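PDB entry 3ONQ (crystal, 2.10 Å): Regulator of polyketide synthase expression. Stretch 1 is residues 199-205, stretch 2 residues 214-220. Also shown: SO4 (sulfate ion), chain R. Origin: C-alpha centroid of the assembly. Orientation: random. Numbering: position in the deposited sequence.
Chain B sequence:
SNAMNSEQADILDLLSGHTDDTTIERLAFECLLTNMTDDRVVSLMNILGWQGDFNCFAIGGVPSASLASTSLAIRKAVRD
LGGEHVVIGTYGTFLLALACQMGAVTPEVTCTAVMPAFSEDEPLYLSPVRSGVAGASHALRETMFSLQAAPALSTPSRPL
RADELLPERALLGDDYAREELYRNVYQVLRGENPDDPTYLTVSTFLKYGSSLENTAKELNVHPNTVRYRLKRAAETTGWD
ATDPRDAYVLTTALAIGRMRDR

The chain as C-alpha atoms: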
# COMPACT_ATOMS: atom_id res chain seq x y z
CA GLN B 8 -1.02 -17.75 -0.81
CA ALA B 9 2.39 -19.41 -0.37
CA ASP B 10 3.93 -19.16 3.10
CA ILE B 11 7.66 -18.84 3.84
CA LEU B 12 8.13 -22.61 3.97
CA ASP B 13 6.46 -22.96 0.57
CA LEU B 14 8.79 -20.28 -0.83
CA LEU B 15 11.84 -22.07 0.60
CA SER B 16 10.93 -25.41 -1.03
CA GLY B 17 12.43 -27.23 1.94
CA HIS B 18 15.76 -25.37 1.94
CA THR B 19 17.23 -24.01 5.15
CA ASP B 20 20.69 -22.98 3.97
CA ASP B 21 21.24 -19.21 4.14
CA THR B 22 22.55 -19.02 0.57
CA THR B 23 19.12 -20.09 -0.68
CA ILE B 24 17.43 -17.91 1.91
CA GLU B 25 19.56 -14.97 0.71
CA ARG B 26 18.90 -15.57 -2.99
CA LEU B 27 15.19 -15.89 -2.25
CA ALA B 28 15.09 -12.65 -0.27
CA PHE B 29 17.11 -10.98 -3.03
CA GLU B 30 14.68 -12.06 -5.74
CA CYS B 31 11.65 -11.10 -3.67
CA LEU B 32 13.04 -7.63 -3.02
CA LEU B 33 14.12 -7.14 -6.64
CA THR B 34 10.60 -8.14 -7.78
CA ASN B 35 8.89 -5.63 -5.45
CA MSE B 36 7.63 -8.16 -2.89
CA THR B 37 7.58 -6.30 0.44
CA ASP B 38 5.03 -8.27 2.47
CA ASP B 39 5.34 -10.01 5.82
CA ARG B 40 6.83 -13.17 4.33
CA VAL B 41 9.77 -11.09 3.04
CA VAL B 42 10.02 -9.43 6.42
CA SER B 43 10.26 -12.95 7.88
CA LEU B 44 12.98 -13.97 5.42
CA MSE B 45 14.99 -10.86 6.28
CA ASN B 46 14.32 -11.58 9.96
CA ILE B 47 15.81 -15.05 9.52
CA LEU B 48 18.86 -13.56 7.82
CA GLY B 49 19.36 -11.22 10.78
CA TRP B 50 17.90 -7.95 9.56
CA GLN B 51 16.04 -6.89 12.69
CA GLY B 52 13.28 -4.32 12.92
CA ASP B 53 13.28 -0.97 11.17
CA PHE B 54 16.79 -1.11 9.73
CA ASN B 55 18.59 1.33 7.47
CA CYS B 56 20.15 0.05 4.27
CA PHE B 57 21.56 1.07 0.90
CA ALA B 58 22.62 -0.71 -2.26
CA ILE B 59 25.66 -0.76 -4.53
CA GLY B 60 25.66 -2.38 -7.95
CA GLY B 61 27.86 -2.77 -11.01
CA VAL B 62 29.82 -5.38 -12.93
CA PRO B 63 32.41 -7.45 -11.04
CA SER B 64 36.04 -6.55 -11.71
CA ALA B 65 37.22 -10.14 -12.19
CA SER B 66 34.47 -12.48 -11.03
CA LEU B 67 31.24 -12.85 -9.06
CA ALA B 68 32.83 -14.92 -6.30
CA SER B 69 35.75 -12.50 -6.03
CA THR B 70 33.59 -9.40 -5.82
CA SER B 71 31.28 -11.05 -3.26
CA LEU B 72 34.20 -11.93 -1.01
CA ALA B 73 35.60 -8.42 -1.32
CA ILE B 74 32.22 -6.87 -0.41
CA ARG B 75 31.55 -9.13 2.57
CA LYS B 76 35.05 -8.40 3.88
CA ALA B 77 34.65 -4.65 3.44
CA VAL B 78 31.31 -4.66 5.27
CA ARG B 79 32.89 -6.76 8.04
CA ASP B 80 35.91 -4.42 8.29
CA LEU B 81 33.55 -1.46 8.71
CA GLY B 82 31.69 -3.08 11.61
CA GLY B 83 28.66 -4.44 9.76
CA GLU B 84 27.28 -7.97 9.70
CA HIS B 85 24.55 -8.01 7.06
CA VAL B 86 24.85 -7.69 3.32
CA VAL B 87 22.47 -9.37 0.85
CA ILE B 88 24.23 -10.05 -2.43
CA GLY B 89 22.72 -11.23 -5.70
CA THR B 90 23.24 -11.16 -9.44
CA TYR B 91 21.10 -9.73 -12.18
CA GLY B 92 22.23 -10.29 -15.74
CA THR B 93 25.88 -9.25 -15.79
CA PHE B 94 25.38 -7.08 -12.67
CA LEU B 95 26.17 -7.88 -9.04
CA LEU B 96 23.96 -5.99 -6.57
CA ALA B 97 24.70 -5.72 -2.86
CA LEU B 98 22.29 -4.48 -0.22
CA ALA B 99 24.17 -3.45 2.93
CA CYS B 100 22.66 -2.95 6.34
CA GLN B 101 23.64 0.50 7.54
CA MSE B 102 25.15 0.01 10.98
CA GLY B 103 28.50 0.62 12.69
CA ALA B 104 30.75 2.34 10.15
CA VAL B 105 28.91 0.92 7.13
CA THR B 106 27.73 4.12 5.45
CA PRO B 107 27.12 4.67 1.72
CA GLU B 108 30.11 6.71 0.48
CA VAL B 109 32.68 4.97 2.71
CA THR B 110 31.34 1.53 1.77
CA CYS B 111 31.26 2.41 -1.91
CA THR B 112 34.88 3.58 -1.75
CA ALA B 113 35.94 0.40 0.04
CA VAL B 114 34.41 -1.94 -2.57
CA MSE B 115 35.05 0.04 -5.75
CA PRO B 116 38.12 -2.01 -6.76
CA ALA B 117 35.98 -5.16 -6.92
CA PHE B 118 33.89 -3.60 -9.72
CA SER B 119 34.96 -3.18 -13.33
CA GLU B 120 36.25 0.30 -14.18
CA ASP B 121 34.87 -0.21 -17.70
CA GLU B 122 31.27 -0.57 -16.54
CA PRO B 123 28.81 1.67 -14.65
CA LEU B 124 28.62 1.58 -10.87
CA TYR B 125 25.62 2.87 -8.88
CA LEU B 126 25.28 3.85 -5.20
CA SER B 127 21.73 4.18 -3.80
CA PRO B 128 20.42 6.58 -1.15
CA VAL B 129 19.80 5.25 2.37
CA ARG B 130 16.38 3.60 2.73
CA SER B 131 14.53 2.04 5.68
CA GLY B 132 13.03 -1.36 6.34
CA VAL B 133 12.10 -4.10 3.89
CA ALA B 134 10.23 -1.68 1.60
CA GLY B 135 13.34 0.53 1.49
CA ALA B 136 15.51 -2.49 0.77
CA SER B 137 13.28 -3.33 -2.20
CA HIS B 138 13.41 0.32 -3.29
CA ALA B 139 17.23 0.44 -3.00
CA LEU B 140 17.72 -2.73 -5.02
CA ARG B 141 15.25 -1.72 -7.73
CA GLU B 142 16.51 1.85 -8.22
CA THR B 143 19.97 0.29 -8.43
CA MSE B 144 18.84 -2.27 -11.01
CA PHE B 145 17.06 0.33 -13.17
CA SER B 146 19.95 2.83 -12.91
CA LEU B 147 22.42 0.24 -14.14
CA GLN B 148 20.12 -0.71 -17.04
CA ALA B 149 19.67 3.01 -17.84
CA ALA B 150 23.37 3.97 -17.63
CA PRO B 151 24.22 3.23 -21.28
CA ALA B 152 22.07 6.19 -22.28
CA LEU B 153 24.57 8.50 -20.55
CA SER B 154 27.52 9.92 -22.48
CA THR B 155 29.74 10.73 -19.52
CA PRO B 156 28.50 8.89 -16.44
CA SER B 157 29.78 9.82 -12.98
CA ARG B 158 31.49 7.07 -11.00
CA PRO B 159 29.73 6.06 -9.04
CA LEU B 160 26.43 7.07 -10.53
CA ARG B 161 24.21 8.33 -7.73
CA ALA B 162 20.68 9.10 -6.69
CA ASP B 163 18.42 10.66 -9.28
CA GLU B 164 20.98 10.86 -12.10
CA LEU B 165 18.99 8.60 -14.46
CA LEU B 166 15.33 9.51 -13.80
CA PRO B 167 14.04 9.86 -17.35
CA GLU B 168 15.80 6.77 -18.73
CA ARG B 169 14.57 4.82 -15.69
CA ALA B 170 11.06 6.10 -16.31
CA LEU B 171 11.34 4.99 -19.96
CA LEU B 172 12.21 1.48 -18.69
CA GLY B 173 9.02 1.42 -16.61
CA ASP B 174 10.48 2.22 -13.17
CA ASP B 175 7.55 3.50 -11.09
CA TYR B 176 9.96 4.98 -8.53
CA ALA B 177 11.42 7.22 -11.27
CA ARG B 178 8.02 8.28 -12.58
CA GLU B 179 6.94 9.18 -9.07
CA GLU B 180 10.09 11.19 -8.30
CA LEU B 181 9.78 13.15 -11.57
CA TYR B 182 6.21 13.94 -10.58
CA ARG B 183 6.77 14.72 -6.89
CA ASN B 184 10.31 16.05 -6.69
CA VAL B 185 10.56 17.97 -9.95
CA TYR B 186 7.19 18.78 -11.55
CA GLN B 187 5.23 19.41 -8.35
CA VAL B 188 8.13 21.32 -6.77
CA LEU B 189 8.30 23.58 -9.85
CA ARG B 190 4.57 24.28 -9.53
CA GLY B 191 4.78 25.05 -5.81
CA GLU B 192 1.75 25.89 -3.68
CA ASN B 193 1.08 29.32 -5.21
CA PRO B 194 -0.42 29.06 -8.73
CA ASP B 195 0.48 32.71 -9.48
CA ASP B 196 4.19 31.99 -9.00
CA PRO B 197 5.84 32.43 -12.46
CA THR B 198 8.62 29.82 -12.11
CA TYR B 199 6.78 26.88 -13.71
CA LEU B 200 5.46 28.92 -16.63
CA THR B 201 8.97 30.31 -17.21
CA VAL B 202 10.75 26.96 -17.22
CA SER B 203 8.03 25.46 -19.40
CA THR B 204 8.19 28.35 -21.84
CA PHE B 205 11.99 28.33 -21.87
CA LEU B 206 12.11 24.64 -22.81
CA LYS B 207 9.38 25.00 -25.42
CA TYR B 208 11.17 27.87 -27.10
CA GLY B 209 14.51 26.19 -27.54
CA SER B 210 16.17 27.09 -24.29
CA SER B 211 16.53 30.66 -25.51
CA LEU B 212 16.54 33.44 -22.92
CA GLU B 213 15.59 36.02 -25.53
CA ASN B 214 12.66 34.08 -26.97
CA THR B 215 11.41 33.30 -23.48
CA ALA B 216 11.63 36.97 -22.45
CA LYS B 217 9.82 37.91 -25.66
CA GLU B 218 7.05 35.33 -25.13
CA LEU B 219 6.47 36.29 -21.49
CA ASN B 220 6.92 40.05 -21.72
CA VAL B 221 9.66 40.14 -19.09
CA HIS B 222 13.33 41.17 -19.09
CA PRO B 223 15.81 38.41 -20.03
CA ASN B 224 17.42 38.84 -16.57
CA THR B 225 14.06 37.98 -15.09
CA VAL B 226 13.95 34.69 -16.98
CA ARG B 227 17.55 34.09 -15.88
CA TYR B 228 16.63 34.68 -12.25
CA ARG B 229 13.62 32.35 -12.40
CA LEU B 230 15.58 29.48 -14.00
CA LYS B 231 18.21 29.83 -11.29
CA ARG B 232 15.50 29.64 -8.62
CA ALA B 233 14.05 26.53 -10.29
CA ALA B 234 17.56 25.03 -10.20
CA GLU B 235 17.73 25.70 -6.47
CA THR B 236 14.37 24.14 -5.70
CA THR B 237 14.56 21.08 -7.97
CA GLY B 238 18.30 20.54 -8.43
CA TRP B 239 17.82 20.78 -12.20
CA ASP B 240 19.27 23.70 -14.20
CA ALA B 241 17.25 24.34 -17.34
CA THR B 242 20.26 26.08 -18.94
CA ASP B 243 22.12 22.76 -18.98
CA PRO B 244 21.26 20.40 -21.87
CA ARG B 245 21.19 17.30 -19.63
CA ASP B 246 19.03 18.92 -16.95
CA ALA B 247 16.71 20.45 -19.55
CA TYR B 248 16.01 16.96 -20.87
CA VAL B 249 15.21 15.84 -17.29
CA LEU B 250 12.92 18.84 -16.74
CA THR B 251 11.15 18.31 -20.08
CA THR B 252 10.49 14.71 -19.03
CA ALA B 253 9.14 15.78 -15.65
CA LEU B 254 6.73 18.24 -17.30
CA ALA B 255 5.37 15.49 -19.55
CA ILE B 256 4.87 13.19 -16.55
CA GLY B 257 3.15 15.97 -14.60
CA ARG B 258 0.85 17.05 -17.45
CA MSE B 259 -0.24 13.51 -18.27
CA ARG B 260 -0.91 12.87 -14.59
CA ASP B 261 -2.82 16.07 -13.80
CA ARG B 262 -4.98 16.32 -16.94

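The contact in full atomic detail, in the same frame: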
# COMPACT_ATOMS: atom_id res chain seq x y z
N TYR B 199 7.19 27.99 -12.85
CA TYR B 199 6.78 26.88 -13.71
C TYR B 199 6.52 27.33 -15.15
O TYR B 199 6.99 26.72 -16.10
CB TYR B 199 5.52 26.20 -13.16
CG TYR B 199 5.01 25.06 -14.03
CD1 TYR B 199 5.51 23.77 -13.86
CD2 TYR B 199 4.06 25.28 -15.01
CE1 TYR B 199 5.05 22.72 -14.65
CE2 TYR B 199 3.60 24.24 -15.82
CZ TYR B 199 4.10 22.96 -15.62
OH TYR B 199 3.65 21.92 -16.39
N LEU B 200 5.75 28.40 -15.30
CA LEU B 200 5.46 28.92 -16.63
C LEU B 200 6.76 29.27 -17.34
O LEU B 200 6.91 29.01 -18.54
CB LEU B 200 4.56 30.13 -16.54
CG LEU B 200 4.28 30.86 -17.86
CD1 LEU B 200 3.52 29.95 -18.82
CD2 LEU B 200 3.50 32.13 -17.57
N THR B 201 7.72 29.83 -16.60
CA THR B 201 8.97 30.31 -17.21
C THR B 201 9.85 29.17 -17.67
O THR B 201 10.41 29.21 -18.77
CB THR B 201 9.77 31.23 -16.27
OG1 THR B 201 8.94 32.31 -15.84
CG2 THR B 201 10.99 31.80 -17.00
N VAL B 202 9.99 28.15 -16.83
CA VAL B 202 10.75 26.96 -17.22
C VAL B 202 10.08 26.28 -18.42
O VAL B 202 10.72 25.91 -19.39
CB VAL B 202 10.81 25.95 -16.04
CG1 VAL B 202 11.39 24.62 -16.50
CG2 VAL B 202 11.63 26.53 -14.89
N SER B 203 8.76 26.11 -18.34
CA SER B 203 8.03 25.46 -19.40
C SER B 203 8.23 26.22 -20.71
O SER B 203 8.50 25.63 -21.76
CB SER B 203 6.55 25.43 -19.06
OG SER B 203 5.81 24.86 -20.12
N THR B 204 8.09 27.53 -20.64
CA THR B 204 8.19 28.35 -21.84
C THR B 204 9.62 28.32 -22.37
O THR B 204 9.83 28.25 -23.56
CB THR B 204 7.80 29.82 -21.55
OG1 THR B 204 6.47 29.87 -21.02
CG2 THR B 204 7.87 30.64 -22.81
N PHE B 205 10.59 28.33 -21.47
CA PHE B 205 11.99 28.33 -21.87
C PHE B 205 12.33 27.07 -22.65
O PHE B 205 12.96 27.13 -23.68
CB PHE B 205 12.85 28.43 -20.62
CG PHE B 205 14.33 28.39 -20.88
CD1 PHE B 205 14.99 29.50 -21.35
CD2 PHE B 205 15.06 27.26 -20.61
CE1 PHE B 205 16.34 29.47 -21.57
CE2 PHE B 205 16.41 27.23 -20.83
CZ PHE B 205 17.05 28.33 -21.31
N ASN B 214 13.99 34.48 -26.51
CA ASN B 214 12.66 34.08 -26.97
C ASN B 214 11.70 33.90 -25.81
O ASN B 214 10.51 34.13 -25.96
CB ASN B 214 12.72 32.81 -27.82
CG ASN B 214 13.52 33.00 -29.10
OD1 ASN B 214 13.81 34.13 -29.51
ND2 ASN B 214 13.87 31.89 -29.74
N THR B 215 12.23 33.49 -24.66
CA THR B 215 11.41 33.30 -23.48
C THR B 215 10.97 34.67 -22.96
O THR B 215 9.78 34.90 -22.76
CB THR B 215 12.16 32.49 -22.38
OG1 THR B 215 12.54 31.21 -22.89
CG2 THR B 215 11.28 32.28 -21.16
N ALA B 216 11.93 35.57 -22.77
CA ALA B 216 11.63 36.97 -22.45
C ALA B 216 10.58 37.57 -23.38
O ALA B 216 9.63 38.21 -22.92
CB ALA B 216 12.91 37.82 -22.50
N LYS B 217 10.74 37.37 -24.68
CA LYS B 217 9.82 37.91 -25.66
C LYS B 217 8.41 37.34 -25.49
O LYS B 217 7.42 38.07 -25.49
CB LYS B 217 10.35 37.62 -27.07
CG LYS B 217 9.38 37.90 -28.20
CD LYS B 217 10.04 37.58 -29.55
CE LYS B 217 9.11 37.83 -30.73
NZ LYS B 217 7.91 36.95 -30.75
N GLU B 218 8.32 36.02 -25.35
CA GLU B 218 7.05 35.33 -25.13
C GLU B 218 6.33 35.79 -23.86
O GLU B 218 5.11 35.93 -23.85
CB GLU B 218 7.28 33.81 -25.05
CG GLU B 218 6.64 33.03 -26.16
CD GLU B 218 5.15 33.29 -26.27
OE1 GLU B 218 4.37 32.70 -25.49
OE2 GLU B 218 4.76 34.10 -27.13
N LEU B 219 7.08 36.01 -22.79
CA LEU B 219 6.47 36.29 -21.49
C LEU B 219 6.37 37.76 -21.13
O LEU B 219 5.86 38.12 -20.06
CB LEU B 219 7.23 35.55 -20.39
CG LEU B 219 7.19 34.02 -20.43
CD1 LEU B 219 8.10 33.45 -19.36
CD2 LEU B 219 5.77 33.50 -20.28
N ASN B 220 6.87 38.62 -22.01
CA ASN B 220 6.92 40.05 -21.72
C ASN B 220 7.64 40.38 -20.42
O ASN B 220 7.15 41.18 -19.63
CB ASN B 220 5.50 40.63 -21.68
CG ASN B 220 4.81 40.57 -23.02
OD1 ASN B 220 5.47 40.53 -24.06
ND2 ASN B 220 3.49 40.56 -23.01
S SO4 R . 0.33 23.39 -17.81
O1 SO4 R . 1.25 24.10 -18.71
O2 SO4 R . -0.20 24.30 -16.79
O3 SO4 R . -0.77 22.83 -18.59
O4 SO4 R . 1.05 22.30 -17.16

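A threonine hydroxyl can be packed against carbon rather than against a polar partner, and this pair of helices from a regulator of polyketide synthase expression illustrates the principle. Thr 215 OG1 sits 3.1 Å from Phe 205 CA and 3.4 Å from Phe 205 CD1, at the edge of the ring and near its plane. The hydroxyl finds its hydrogen bond elsewhere in the structure, so its place against carbon leaves that hydroxyl satisfied. No hydrogen bond joins the two stretches. The helix axes approach to 9.5 Å at 126° between N-to-C directions, and the nearest CA atoms, of Phe 205 and Thr 215, lie 5.3 Å apart.

Thr 204 solves the same problem within its own helix. Thr 204 OG1 donates to Leu 200 O at 2.7 Å, an oxygen that also accepts from the Thr 204 backbone N at 2.8 Å. Thr 204 CG2 remains free to pack, 4.1 Å from Thr 215 CG2 and 3.9 Å from Glu 218 CB. Small beta-branched side chains suit this buried, narrow gap.

Farther along, Leu 219 points toward the first helix and fills the wider space. Leu 219 CD2 meets Leu 200 CD2 at 3.8 Å, while Leu 219 CD1 lies 3.8 Å from Thr 201 OG1. In all, 296 Å² is buried between the two stretches, both sides summed.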